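PDB 3T6G: SH2 domain-containing protein 3C from Homo sapiens, which acts as an adapter in BCAR1-linked cell adhesion and migration signalling, through a C-terminal Cdc25-homology domain whose closed conformation cannot carry out canonical nucleotide exchange. Local coordinates for residues R55-V60 with A136-T141; I108-D113 with A149-A154; K130-A135 with K183-F188. The protein carries 2 engineered substitutions. All blocks are in the same frame, centred on the assembly; numbering follows the deposited sequence.

Interaction 1 (R55-V60 with A136-T141); sequences RHVTKV and AELRGT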
ATOM      1  N   ARG A  55     -15.662  -7.132   9.224  1.00 62.23           N
ATOM      2  CA  ARG A  55     -15.370  -8.493   8.833  1.00 55.44           C
ATOM      3  C   ARG A  55     -15.514  -8.627   7.328  1.00 57.43           C
ATOM      4  O   ARG A  55     -14.697  -9.269   6.667  1.00 53.44           O
ATOM      5  CB  ARG A  55     -16.287  -9.471   9.540  1.00 50.23           C
ATOM      6  CG  ARG A  55     -15.775  -9.929  10.885  1.00 63.93           C
ATOM      7  CD  ARG A  55     -16.608 -11.109  11.398  1.00 84.23           C
ATOM      8  NE  ARG A  55     -16.663 -11.153  12.856  1.00 92.94           N
ATOM      9  CZ  ARG A  55     -17.688 -10.723  13.583  1.00104.83           C
ATOM     10  NH1 ARG A  55     -18.768 -10.228  12.988  1.00114.10           N
ATOM     11  NH2 ARG A  55     -17.641 -10.800  14.907  1.00109.51           N
ATOM     12  N   HIS A  56     -16.542  -8.003   6.774  1.00 55.00           N
ATOM     13  CA  HIS A  56     -16.760  -8.119   5.344  1.00 53.69           C
ATOM     14  C   HIS A  56     -15.641  -7.535   4.472  1.00 67.66           C
ATOM     15  O   HIS A  56     -15.222  -8.193   3.523  1.00 64.36           O
ATOM     16  CB  HIS A  56     -18.118  -7.564   4.962  1.00 42.76           C
ATOM     17  CG  HIS A  56     -19.238  -8.514   5.254  1.00 56.43           C
ATOM     18  ND1 HIS A  56     -19.519  -8.954   6.531  1.00 53.16           N
ATOM     19  CD2 HIS A  56     -20.097  -9.163   4.433  1.00 57.92           C
ATOM     20  CE1 HIS A  56     -20.517  -9.810   6.486  1.00 51.59           C
ATOM     21  NE2 HIS A  56     -20.895  -9.951   5.225  1.00 57.20           N
ATOM     22  N   VAL A  57     -15.161  -6.319   4.789  1.00 66.81           N
ATOM     23  CA  VAL A  57     -14.140  -5.674   3.963  1.00 57.78           C
ATOM     24  C   VAL A  57     -12.821  -6.370   4.087  1.00 52.54           C
ATOM     25  O   VAL A  57     -12.053  -6.372   3.145  1.00 47.87           O
ATOM     26  CB  VAL A  57     -13.775  -4.247   4.388  1.00 58.07           C
ATOM     27  CG1 VAL A  57     -13.943  -3.286   3.223  1.00 56.61           C
ATOM     28  CG2 VAL A  57     -14.508  -3.850   5.617  1.00 63.32           C
ATOM     29  N   THR A  58     -12.525  -6.847   5.294  1.00 46.85           N
ATOM     30  CA  THR A  58     -11.287  -7.518   5.563  1.00 54.02           C
ATOM     31  C   THR A  58     -11.201  -8.734   4.661  1.00 67.29           C
ATOM     32  O   THR A  58     -10.139  -9.008   4.102  1.00 56.61           O
ATOM     33  CB  THR A  58     -11.215  -7.980   7.000  1.00 55.37           C
ATOM     34  OG1 THR A  58     -11.120  -6.839   7.847  1.00 57.22           O
ATOM     35  CG2 THR A  58      -9.981  -8.844   7.204  1.00 56.77           C
ATOM     36  N   LYS A  59     -12.320  -9.453   4.518  1.00 68.97           N
ATOM     37  CA  LYS A  59     -12.341 -10.659   3.695  1.00 63.47           C
ATOM     38  C   LYS A  59     -11.945 -10.306   2.271  1.00 59.05           C
ATOM     39  O   LYS A  59     -11.061 -10.919   1.674  1.00 54.31           O
ATOM     40  CB  LYS A  59     -13.731 -11.281   3.686  1.00 64.36           C
ATOM     41  CG  LYS A  59     -13.735 -12.794   3.516  1.00 70.78           C
ATOM     42  CD  LYS A  59     -13.724 -13.258   2.069  1.00 71.73           C
ATOM     43  CE  LYS A  59     -14.868 -14.273   1.787  1.00 92.17           C
ATOM     44  NZ  LYS A  59     -14.808 -15.547   2.576  1.00 83.14           N
ATOM     45  N   VAL A  60     -12.619  -9.307   1.728  1.00 50.51           N
ATOM     46  CA  VAL A  60     -12.391  -8.916   0.356  1.00 47.02           C
ATOM     47  C   VAL A  60     -10.979  -8.349   0.200  1.00 56.21           C
ATOM     48  O   VAL A  60     -10.314  -8.590  -0.794  1.00 53.66           O
ATOM     49  CB  VAL A  60     -13.440  -7.891  -0.049  1.00 46.10           C
ATOM     50  CG1 VAL A  60     -13.188  -7.396  -1.444  1.00 45.33           C
ATOM     51  CG2 VAL A  60     -14.847  -8.532   0.052  1.00 49.68           C
ATOM     52  N   ALA A 136     -12.221   1.873  14.034  1.00 54.95           N
ATOM     53  CA  ALA A 136     -11.705   1.306  15.275  1.00 57.81           C
ATOM     54  C   ALA A 136     -11.744  -0.222  15.220  1.00 61.11           C
ATOM     55  O   ALA A 136     -10.849  -0.893  15.730  1.00 62.74           O
ATOM     56  CB  ALA A 136     -12.466   1.856  16.521  1.00 41.24           C
ATOM     57  N   GLU A 137     -12.785  -0.772  14.602  1.00 64.39           N
ATOM     58  CA  GLU A 137     -12.920  -2.223  14.492  1.00 67.08           C
ATOM     59  C   GLU A 137     -11.866  -2.811  13.535  1.00 66.39           C
ATOM     60  O   GLU A 137     -11.161  -3.767  13.854  1.00 68.52           O
ATOM     61  CB  GLU A 137     -14.327  -2.588  14.021  1.00 62.22           C
ATOM     62  CG  GLU A 137     -15.388  -2.462  15.091  1.00 67.89           C
ATOM     63  CD  GLU A 137     -15.258  -3.543  16.135  1.00 79.38           C
ATOM     64  OE1 GLU A 137     -14.919  -4.688  15.761  1.00 78.99           O
ATOM     65  OE2 GLU A 137     -15.474  -3.249  17.329  1.00 87.39           O
ATOM     66  N   LEU A 138     -11.776  -2.234  12.351  1.00 53.66           N
ATOM     67  CA  LEU A 138     -10.723  -2.588  11.427  1.00 53.76           C
ATOM     68  C   LEU A 138      -9.379  -2.631  12.147  1.00 57.86           C
ATOM     69  O   LEU A 138      -8.598  -3.573  11.989  1.00 57.50           O
ATOM     70  CB  LEU A 138     -10.704  -1.579  10.285  1.00 43.92           C
ATOM     71  CG  LEU A 138     -11.932  -1.730   9.396  1.00 51.11           C
ATOM     72  CD1 LEU A 138     -12.090  -0.590   8.399  1.00 47.72           C
ATOM     73  CD2 LEU A 138     -11.891  -3.099   8.698  1.00 53.01           C
ATOM     74  N   ARG A 139      -9.122  -1.635  12.982  1.00 56.97           N
ATOM     75  CA  ARG A 139      -7.803  -1.538  13.579  1.00 62.15           C
ATOM     76  C   ARG A 139      -7.593  -2.524  14.699  1.00 68.41           C
ATOM     77  O   ARG A 139      -6.494  -3.049  14.868  1.00 79.47           O
ATOM     78  CB  ARG A 139      -7.549  -0.135  14.100  1.00 67.37           C
ATOM     79  CG  ARG A 139      -6.916  -0.144  15.462  1.00 70.12           C
ATOM     80  CD  ARG A 139      -6.114   1.092  15.681  1.00 71.93           C
ATOM     81  NE  ARG A 139      -4.906   0.756  16.400  1.00 85.07           N
ATOM     82  CZ  ARG A 139      -4.722   1.001  17.686  1.00 99.31           C
ATOM     83  NH1 ARG A 139      -5.678   1.604  18.378  1.00105.85           N
ATOM     84  NH2 ARG A 139      -3.581   0.655  18.269  1.00105.19           N
ATOM     85  N   GLY A 140      -8.645  -2.775  15.467  1.00 69.85           N
ATOM     86  CA  GLY A 140      -8.517  -3.529  16.700  1.00 68.30           C
ATOM     87  C   GLY A 140      -9.015  -4.952  16.623  1.00 73.52           C
ATOM     88  O   GLY A 140      -8.313  -5.884  16.985  1.00 85.05           O
ATOM     89  N   THR A 141     -10.242  -5.124  16.165  1.00 70.53           N
ATOM     90  CA  THR A 141     -10.812  -6.454  16.060  1.00 66.68           C
ATOM     91  C   THR A 141     -10.188  -7.209  14.883  1.00 65.29           C
ATOM     92  O   THR A 141      -9.681  -8.323  15.043  1.00 65.54           O
ATOM     93  CB  THR A 141     -12.341  -6.385  15.894  1.00 60.76           C
ATOM     94  OG1 THR A 141     -12.910  -5.738  17.032  1.00 66.64           O
ATOM     95  CG2 THR A 141     -12.910  -7.760  15.810  1.00 57.21           C
TER
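Leu138 reaches from helix 121-140 to Val57 and Thr58 on helix 50-64, and this small apolar patch joins two helices of the all-helical Cdc25-homology (Ras-GEF) domain. A single methyl does the touching on the Leu138 side. With CG anti to the carbonyl carbon (chi1 -70°), the isobutyl group is carried toward the facing helix even though its first bond does not point there, and CD2 becomes the atom that arrives. It lies 4.1 Å from Val57 CG2, and the two side chains meet at about a right angle, methyl against methyl. The second approach is different in kind: Leu138 and Thr58 slide past each other in opposite directions, with CD2 resting 3.9 Å from Thr58 OG1. An apolar group can probably lie beside that hydroxyl at little cost because the oxygen already has two partners, the carbonyl of Ala54 one turn back in the helix and ND2 of Asn144. Thr58 thus suits a buried position, where its polar atom is satisfied by local partners. The nearest backbone approach, 7.7 Å between Thr58 CA and Leu138 CA, leaves the bridging to these side chains, and no hydrogen bond crosses between 55-60 and 136-141. Phe148 and Val151 of helix 145-155 pack against Leu138 as well, and Phe277 touches Val57. Toward one border the apolar patch gives way to charge. Glu137 forms a salt bridge through OE1 with Arg51, on the same helix as Val57, and the same carboxylate oxygen accepts a hydrogen bond from its own segment: Thr141 OG1 lies 2.6 Å from Glu137 OE1 and meets it from above the carboxylate plane, 44° out of it.

Interaction 2 (I108-D113 with A149-A154); sequences IMLAVD and AAVMGA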
ATOM      1  N   ILE A 108     -13.380   7.118  -1.219  1.00 52.56           N
ATOM      2  CA  ILE A 108     -14.430   7.825  -1.925  1.00 56.20           C
ATOM      3  C   ILE A 108     -15.828   7.251  -1.581  1.00 62.49           C
ATOM      4  O   ILE A 108     -16.759   7.995  -1.267  1.00 64.84           O
ATOM      5  CB  ILE A 108     -14.186   7.755  -3.432  1.00 52.82           C
ATOM      6  CG1 ILE A 108     -12.839   8.404  -3.774  1.00 60.68           C
ATOM      7  CG2 ILE A 108     -15.310   8.435  -4.180  1.00 50.22           C
ATOM      8  CD1 ILE A 108     -12.656   8.695  -5.267  1.00 62.79           C
ATOM      9  N   MET A 109     -15.956   5.926  -1.641  1.00 55.03           N
ATOM     10  CA  MET A 109     -17.223   5.239  -1.401  1.00 53.47           C
ATOM     11  C   MET A 109     -17.763   5.660  -0.044  1.00 53.15           C
ATOM     12  O   MET A 109     -18.874   6.158   0.059  1.00 55.26           O
ATOM     13  CB  MET A 109     -17.006   3.714  -1.417  1.00 50.33           C
ATOM     14  CG  MET A 109     -18.223   2.875  -0.991  1.00 52.36           C
ATOM     15  SD  MET A 109     -19.392   2.907  -2.343  1.00 77.34           S
ATOM     16  CE  MET A 109     -20.357   1.438  -1.994  1.00395.73           C
ATOM     17  N   LEU A 110     -16.959   5.443   0.995  1.00 48.01           N
ATOM     18  CA  LEU A 110     -17.311   5.854   2.341  1.00 58.53           C
ATOM     19  C   LEU A 110     -17.655   7.361   2.427  1.00 67.01           C
ATOM     20  O   LEU A 110     -18.617   7.736   3.087  1.00 63.90           O
ATOM     21  CB  LEU A 110     -16.201   5.457   3.334  1.00 48.78           C
ATOM     22  CG  LEU A 110     -16.045   3.933   3.330  1.00 47.27           C
ATOM     23  CD1 LEU A 110     -15.013   3.415   4.319  1.00 44.36           C
ATOM     24  CD2 LEU A 110     -17.398   3.323   3.622  1.00 44.24           C
ATOM     25  N   ALA A 111     -16.887   8.216   1.754  1.00 70.25           N
ATOM     26  CA  ALA A 111     -17.154   9.652   1.817  1.00 64.99           C
ATOM     27  C   ALA A 111     -18.497  10.000   1.175  1.00 66.98           C
ATOM     28  O   ALA A 111     -19.216  10.874   1.659  1.00 65.81           O
ATOM     29  CB  ALA A 111     -16.034  10.439   1.167  1.00 59.71           C
ATOM     30  N   VAL A 112     -18.825   9.312   0.087  1.00 58.15           N
ATOM     31  CA  VAL A 112     -20.058   9.566  -0.642  1.00 54.23           C
ATOM     32  C   VAL A 112     -21.310   9.142   0.160  1.00 59.61           C
ATOM     33  O   VAL A 112     -22.401   9.717   0.019  1.00 52.30           O
ATOM     34  CB  VAL A 112     -20.037   8.829  -1.992  1.00 54.46           C
ATOM     35  CG1 VAL A 112     -21.402   8.894  -2.680  1.00 50.15           C
ATOM     36  CG2 VAL A 112     -18.935   9.398  -2.886  1.00 57.95           C
ATOM     37  N   ASP A 113     -21.152   8.125   0.994  1.00 59.48           N
ATOM     38  CA  ASP A 113     -22.275   7.615   1.752  1.00 62.69           C
ATOM     39  C   ASP A 113     -22.572   8.692   2.763  1.00 63.73           C
ATOM     40  O   ASP A 113     -23.723   9.074   2.974  1.00 60.25           O
ATOM     41  CB  ASP A 113     -21.883   6.319   2.457  1.00 68.68           C
ATOM     42  CG  ASP A 113     -23.046   5.675   3.178  1.00 69.34           C
ATOM     43  OD1 ASP A 113     -24.167   5.735   2.635  1.00 69.95           O
ATOM     44  OD2 ASP A 113     -22.832   5.103   4.275  1.00 64.07           O
ATOM     45  N   ALA A 149      -6.881   2.370   7.257  1.00 63.86           N
ATOM     46  CA  ALA A 149      -6.320   3.622   6.743  1.00 56.87           C
ATOM     47  C   ALA A 149      -7.156   4.167   5.603  1.00 58.66           C
ATOM     48  O   ALA A 149      -7.193   5.371   5.371  1.00 58.46           O
ATOM     49  CB  ALA A 149      -4.866   3.423   6.284  1.00 53.37           C
ATOM     50  N   ALA A 150      -7.804   3.276   4.862  1.00 53.71           N
ATOM     51  CA  ALA A 150      -8.712   3.729   3.827  1.00 55.64           C
ATOM     52  C   ALA A 150      -9.934   4.418   4.476  1.00 57.51           C
ATOM     53  O   ALA A 150     -10.535   5.324   3.891  1.00 57.39           O
ATOM     54  CB  ALA A 150      -9.141   2.550   2.933  1.00 49.76           C
ATOM     55  N   VAL A 151     -10.287   4.001   5.693  1.00 47.31           N
ATOM     56  CA  VAL A 151     -11.471   4.538   6.344  1.00 58.47           C
ATOM     57  C   VAL A 151     -11.173   5.899   6.967  1.00 61.46           C
ATOM     58  O   VAL A 151     -11.912   6.856   6.733  1.00 66.43           O
ATOM     59  CB  VAL A 151     -12.085   3.553   7.363  1.00 61.60           C
ATOM     60  CG1 VAL A 151     -13.012   4.285   8.322  1.00 60.07           C
ATOM     61  CG2 VAL A 151     -12.836   2.401   6.615  1.00 51.27           C
ATOM     62  N   MET A 152     -10.101   5.959   7.758  1.00 52.18           N
ATOM     63  CA  MET A 152      -9.459   7.212   8.170  1.00 58.25           C
ATOM     64  C   MET A 152      -9.193   8.159   6.985  1.00 62.75           C
ATOM     65  O   MET A 152      -9.410   9.357   7.084  1.00 67.42           O
ATOM     66  CB  MET A 152      -8.141   6.904   8.878  1.00 51.06           C
ATOM     67  CG  MET A 152      -8.313   5.981  10.081  1.00 53.56           C
ATOM     68  SD  MET A 152      -9.059   6.848  11.478  1.00 63.24           S
ATOM     69  CE  MET A 152      -7.878   8.174  11.676  1.00 56.26           C
ATOM     70  N   GLY A 153      -8.731   7.625   5.863  1.00 59.10           N
ATOM     71  CA  GLY A 153      -8.631   8.424   4.658  1.00 49.82           C
ATOM     72  C   GLY A 153      -9.937   9.120   4.315  1.00 54.46           C
ATOM     73  O   GLY A 153      -9.947  10.294   3.975  1.00 65.42           O
ATOM     74  N   ALA A 154     -11.052   8.405   4.411  1.00 52.75           N
ATOM     75  CA  ALA A 154     -12.376   9.006   4.180  1.00 49.87           C
ATOM     76  C   ALA A 154     -12.698  10.147   5.179  1.00 59.98           C
ATOM     77  O   ALA A 154     -13.176  11.222   4.795  1.00 55.66           O
ATOM     78  CB  ALA A 154     -13.431   7.953   4.271  1.00 43.92           C
TER
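Leu110 and Ala111 of helix 93-115 pack against Val151 and Ala154 of helix 145-155 in a buried contact within the core of the Ras-GEF fold. The two short segments run in broadly the same direction, with a crossing angle of -42° and axes 8.5 Å apart at their closest. Backbone proximity comes from the alanines: Ala111 CA and Ala154 CA are 5.4 Å apart, a spacing that suits two residues with single methyls. The methyl of Ala154 points at the facing helix and touches it in two ways, lying 3.8 Å from Leu110 CB and also over the backbone, 4.3 Å from Ala111 N. Contact between branched side chains supplies the rest. Leu110 is extended, its CD1 anti to CA (chi2 -178°), which carries this methyl to Val151 CG2; the modelled 3.3 Å is closer than methyls normally pack, and its exact value is doubtful. The two side chains cross obliquely. Val151 places CG2 anti to its carbonyl carbon, while CG1 turns to Thr131 and Ala135 of helix 121-140. Polar interactions stay at the margins: Ser107 OG is hydrogen-bonded to Ala150 O, and Asp113 forms a salt bridge with Lys42. No hydrogen bond joins 108-113 to 149-154. Cohesion between the two segments therefore rests on shape and the burial of hydrocarbon, with small residues setting the separation and branched ones packing beside them, while backbone N-H groups such as those of Val112 and Ala154 bond within their own helices.

Interaction 3 (K130-A135 with K183-F188); sequences KTIQLA and KKLKPF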
ATOM      1  N   LYS A 130     -20.285   6.098  13.175  1.00 72.98           N
ATOM      2  CA  LYS A 130     -20.270   4.696  12.831  1.00 71.36           C
ATOM      3  C   LYS A 130     -19.092   4.405  11.899  1.00 68.21           C
ATOM      4  O   LYS A 130     -18.444   3.363  12.006  1.00 66.13           O
ATOM      5  CB  LYS A 130     -21.589   4.310  12.169  1.00 71.72           C
ATOM      6  CG  LYS A 130     -21.768   2.815  12.022  1.00 71.71           C
ATOM      7  CD  LYS A 130     -22.834   2.500  11.007  1.00 68.96           C
ATOM      8  CE  LYS A 130     -22.996   1.005  10.874  1.00 72.02           C
ATOM      9  NZ  LYS A 130     -23.767   0.715   9.649  1.00 76.52           N
ATOM     10  N   THR A 131     -18.808   5.329  10.988  1.00 59.96           N
ATOM     11  CA  THR A 131     -17.586   5.224  10.200  1.00 56.54           C
ATOM     12  C   THR A 131     -16.342   5.105  11.097  1.00 56.75           C
ATOM     13  O   THR A 131     -15.478   4.278  10.853  1.00 68.82           O
ATOM     14  CB  THR A 131     -17.422   6.410   9.280  1.00 62.88           C
ATOM     15  OG1 THR A 131     -18.590   6.534   8.467  1.00 71.78           O
ATOM     16  CG2 THR A 131     -16.229   6.191   8.386  1.00 61.00           C
ATOM     17  N   ILE A 132     -16.272   5.919  12.145  1.00 54.99           N
ATOM     18  CA  ILE A 132     -15.207   5.837  13.146  1.00 57.10           C
ATOM     19  C   ILE A 132     -15.174   4.495  13.877  1.00 63.82           C
ATOM     20  O   ILE A 132     -14.106   3.924  14.089  1.00 72.06           O
ATOM     21  CB  ILE A 132     -15.322   7.012  14.171  1.00 59.20           C
ATOM     22  CG1 ILE A 132     -14.883   8.319  13.519  1.00 57.06           C
ATOM     23  CG2 ILE A 132     -14.502   6.763  15.450  1.00 46.49           C
ATOM     24  CD1 ILE A 132     -15.525   9.537  14.156  1.00 55.48           C
ATOM     25  N   GLN A 133     -16.341   4.005  14.283  1.00 62.62           N
ATOM     26  CA  GLN A 133     -16.448   2.669  14.847  1.00 62.00           C
ATOM     27  C   GLN A 133     -15.904   1.627  13.844  1.00 63.34           C
ATOM     28  O   GLN A 133     -15.163   0.715  14.224  1.00 63.44           O
ATOM     29  CB  GLN A 133     -17.903   2.359  15.222  0.89 69.82           C
ATOM     30  CG  GLN A 133     -18.455   3.138  16.446  1.00 68.30           C
ATOM     31  OE1 GLN A 133     -20.738   2.430  16.043  1.00 69.28           O
ATOM     32  NE2 GLN A 133     -20.019   2.434  18.172  0.85 68.10           N
ATOM     33  N   LEU A 134     -16.252   1.763  12.567  1.00 55.43           N
ATOM     34  CA  LEU A 134     -15.682   0.875  11.560  1.00 63.63           C
ATOM     35  C   LEU A 134     -14.146   0.948  11.566  1.00 70.15           C
ATOM     36  O   LEU A 134     -13.470  -0.082  11.514  1.00 72.52           O
ATOM     37  CB  LEU A 134     -16.219   1.171  10.151  1.00 59.91           C
ATOM     38  CG  LEU A 134     -15.515   0.370   9.036  1.00 57.54           C
ATOM     39  CD1 LEU A 134     -15.388  -1.105   9.419  1.00 55.59           C
ATOM     40  CD2 LEU A 134     -16.184   0.513   7.648  1.00 43.99           C
ATOM     41  N   ALA A 135     -13.592   2.155  11.629  1.00 59.39           N
ATOM     42  CA  ALA A 135     -12.140   2.292  11.633  1.00 50.96           C
ATOM     43  C   ALA A 135     -11.532   1.722  12.908  1.00 55.89           C
ATOM     44  O   ALA A 135     -10.452   1.135  12.872  1.00 63.01           O
ATOM     45  CB  ALA A 135     -11.717   3.731  11.428  1.00 53.12           C
ATOM     46  N   LYS A 183      -7.848  11.318  19.442  1.00 83.59           N
ATOM     47  CA  LYS A 183      -6.851  11.037  20.461  1.00 82.24           C
ATOM     48  C   LYS A 183      -6.262   9.629  20.389  1.00 85.20           C
ATOM     49  O   LYS A 183      -5.252   9.352  21.027  1.00 91.20           O
ATOM     50  CB  LYS A 183      -7.443  11.303  21.852  1.00 86.49           C
ATOM     51  CG  LYS A 183      -7.662  12.790  22.170  1.00 97.49           C
ATOM     52  CD  LYS A 183      -6.338  13.532  22.357  1.00103.09           C
ATOM     53  CE  LYS A 183      -6.550  14.984  22.760  1.00108.58           C
ATOM     54  NZ  LYS A 183      -5.254  15.714  22.943  1.00113.57           N
ATOM     55  N   LYS A 184      -6.887   8.737  19.627  1.00 86.94           N
ATOM     56  CA  LYS A 184      -6.389   7.364  19.542  1.00 87.18           C
ATOM     57  C   LYS A 184      -6.051   6.964  18.119  1.00 82.17           C
ATOM     58  O   LYS A 184      -4.910   6.630  17.817  1.00 87.35           O
ATOM     59  CB  LYS A 184      -7.401   6.380  20.129  1.00 85.55           C
ATOM     60  CG  LYS A 184      -7.713   6.618  21.607  1.00 91.82           C
ATOM     61  CD  LYS A 184      -6.515   6.338  22.501  1.00 92.28           C
ATOM     62  CE  LYS A 184      -6.789   6.761  23.934  1.00 98.41           C
ATOM     63  NZ  LYS A 184      -5.524   6.907  24.720  1.00 99.59           N
ATOM     64  N   LEU A 185      -7.054   7.016  17.252  1.00 71.34           N
ATOM     65  CA  LEU A 185      -6.924   6.510  15.905  1.00 71.85           C
ATOM     66  C   LEU A 185      -6.011   7.341  15.042  1.00 70.99           C
ATOM     67  O   LEU A 185      -5.134   6.801  14.358  1.00 72.97           O
ATOM     68  CB  LEU A 185      -8.295   6.430  15.237  1.00 68.30           C
ATOM     69  CG  LEU A 185      -9.257   5.533  15.992  1.00 63.78           C
ATOM     70  CD1 LEU A 185     -10.579   5.399  15.234  1.00 56.40           C
ATOM     71  CD2 LEU A 185      -8.581   4.187  16.220  1.00 58.06           C
ATOM     72  N   LYS A 186      -6.252   8.647  15.042  1.00 65.19           N
ATOM     73  CA  LYS A 186      -5.531   9.567  14.165  1.00 71.14           C
ATOM     74  C   LYS A 186      -4.014   9.516  14.360  1.00 70.21           C
ATOM     75  O   LYS A 186      -3.251   9.432  13.381  1.00 67.40           O
ATOM     76  CB  LYS A 186      -6.034  10.995  14.346  1.00 70.67           C
ATOM     77  CG  LYS A 186      -6.341  11.676  13.034  1.00 68.59           C
ATOM     78  CD  LYS A 186      -7.054  12.979  13.246  1.00 80.53           C
ATOM     79  CE  LYS A 186      -7.295  13.676  11.928  1.00 90.99           C
ATOM     80  NZ  LYS A 186      -8.151  14.879  12.137  1.00102.10           N
ATOM     81  N   PRO A 187      -3.578   9.566  15.624  1.00 62.65           N
ATOM     82  CA  PRO A 187      -2.157   9.565  15.991  1.00 68.43           C
ATOM     83  C   PRO A 187      -1.522   8.181  15.872  1.00 80.83           C
ATOM     84  O   PRO A 187      -0.300   8.064  15.777  1.00 86.80           O
ATOM     85  CB  PRO A 187      -2.160  10.037  17.456  1.00 61.63           C
ATOM     86  CG  PRO A 187      -3.547  10.646  17.678  1.00 64.51           C
ATOM     87  CD  PRO A 187      -4.455   9.868  16.767  1.00 62.17           C
ATOM     88  N   PHE A 188      -2.342   7.140  15.891  1.00 85.55           N
ATOM     89  CA  PHE A 188      -1.853   5.789  15.641  1.00 79.19           C
ATOM     90  C   PHE A 188      -1.418   5.713  14.191  1.00 70.56           C
ATOM     91  O   PHE A 188      -0.316   5.286  13.866  1.00 74.80           O
ATOM     92  CB  PHE A 188      -2.969   4.785  15.886  1.00 72.77           C
ATOM     93  CG  PHE A 188      -2.572   3.351  15.652  1.00 72.89           C
ATOM     94  CD1 PHE A 188      -1.767   2.683  16.559  1.00 79.25           C
ATOM     95  CD2 PHE A 188      -3.039   2.661  14.545  1.00 73.04           C
ATOM     96  CE1 PHE A 188      -1.421   1.358  16.353  1.00 81.28           C
ATOM     97  CE2 PHE A 188      -2.704   1.327  14.337  1.00 71.23           C
ATOM     98  CZ  PHE A 188      -1.895   0.679  15.239  1.00 74.36           C
TER
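Leu185 CD1 rests on helix 121-140, against Ile132 and Ala135, having come across from helix 175-193. Its nearest neighbour is a backbone atom, Ile132 O, at 4.0 Å; the methyl also lies 4.2 Å from Ile132 CG2 and 4.3 Å from Ala135 CB. In Leu185 CD1 is anti to CA (chi2 -176°), which gives the side chain its full reach. Ile132 CG2 is anti to the backbone N (CG1 at chi1 -73°), which puts it beside the carbonyl carbon, and CD1 touches both that methyl and the carbonyl oxygen. Ala135, one turn further on, is small enough to let the leucine approach. Behind this shell, Ile132 is packed by Leu155 of helix 145-155 and by Tyr181, which belongs to the same helix as Leu185. The backbone carrying Leu185 is irregular: a wider pi-type turn spans 183-185, and a kink follows at Pro187, whose nitrogen has no hydrogen to donate. In the wholly helical fold, helix 121-140 receives helix 175-193 at Ile132 and Ala135, while helix 145-155 meets it through Thr131 and Ala135, and helix 50-64 packs on Leu134.

Helix 121-140 ties the set together: it supplies one side of interactions 1 and 3, whose centres lie about 12 Å apart, and it packs on the helix 145-155 used by interaction 2. Val151 is the common junction. Its CG2 lies 3.6 Å from Leu138 CD1, joining interactions 1 and 2, and its CG1 lies 3.4 Å from Ala135 CB, joining 2 and 3. Interactions 2 and 3 also meet where Met152 SD lies 3.9 Å from Leu185 CB, and Arg139 makes a cation-pi contact with Phe188, linking 1 with 3. The three form one continuous core of the Ras-GEF domain, which in this protein is closed, the conformation required for BCAR1 binding.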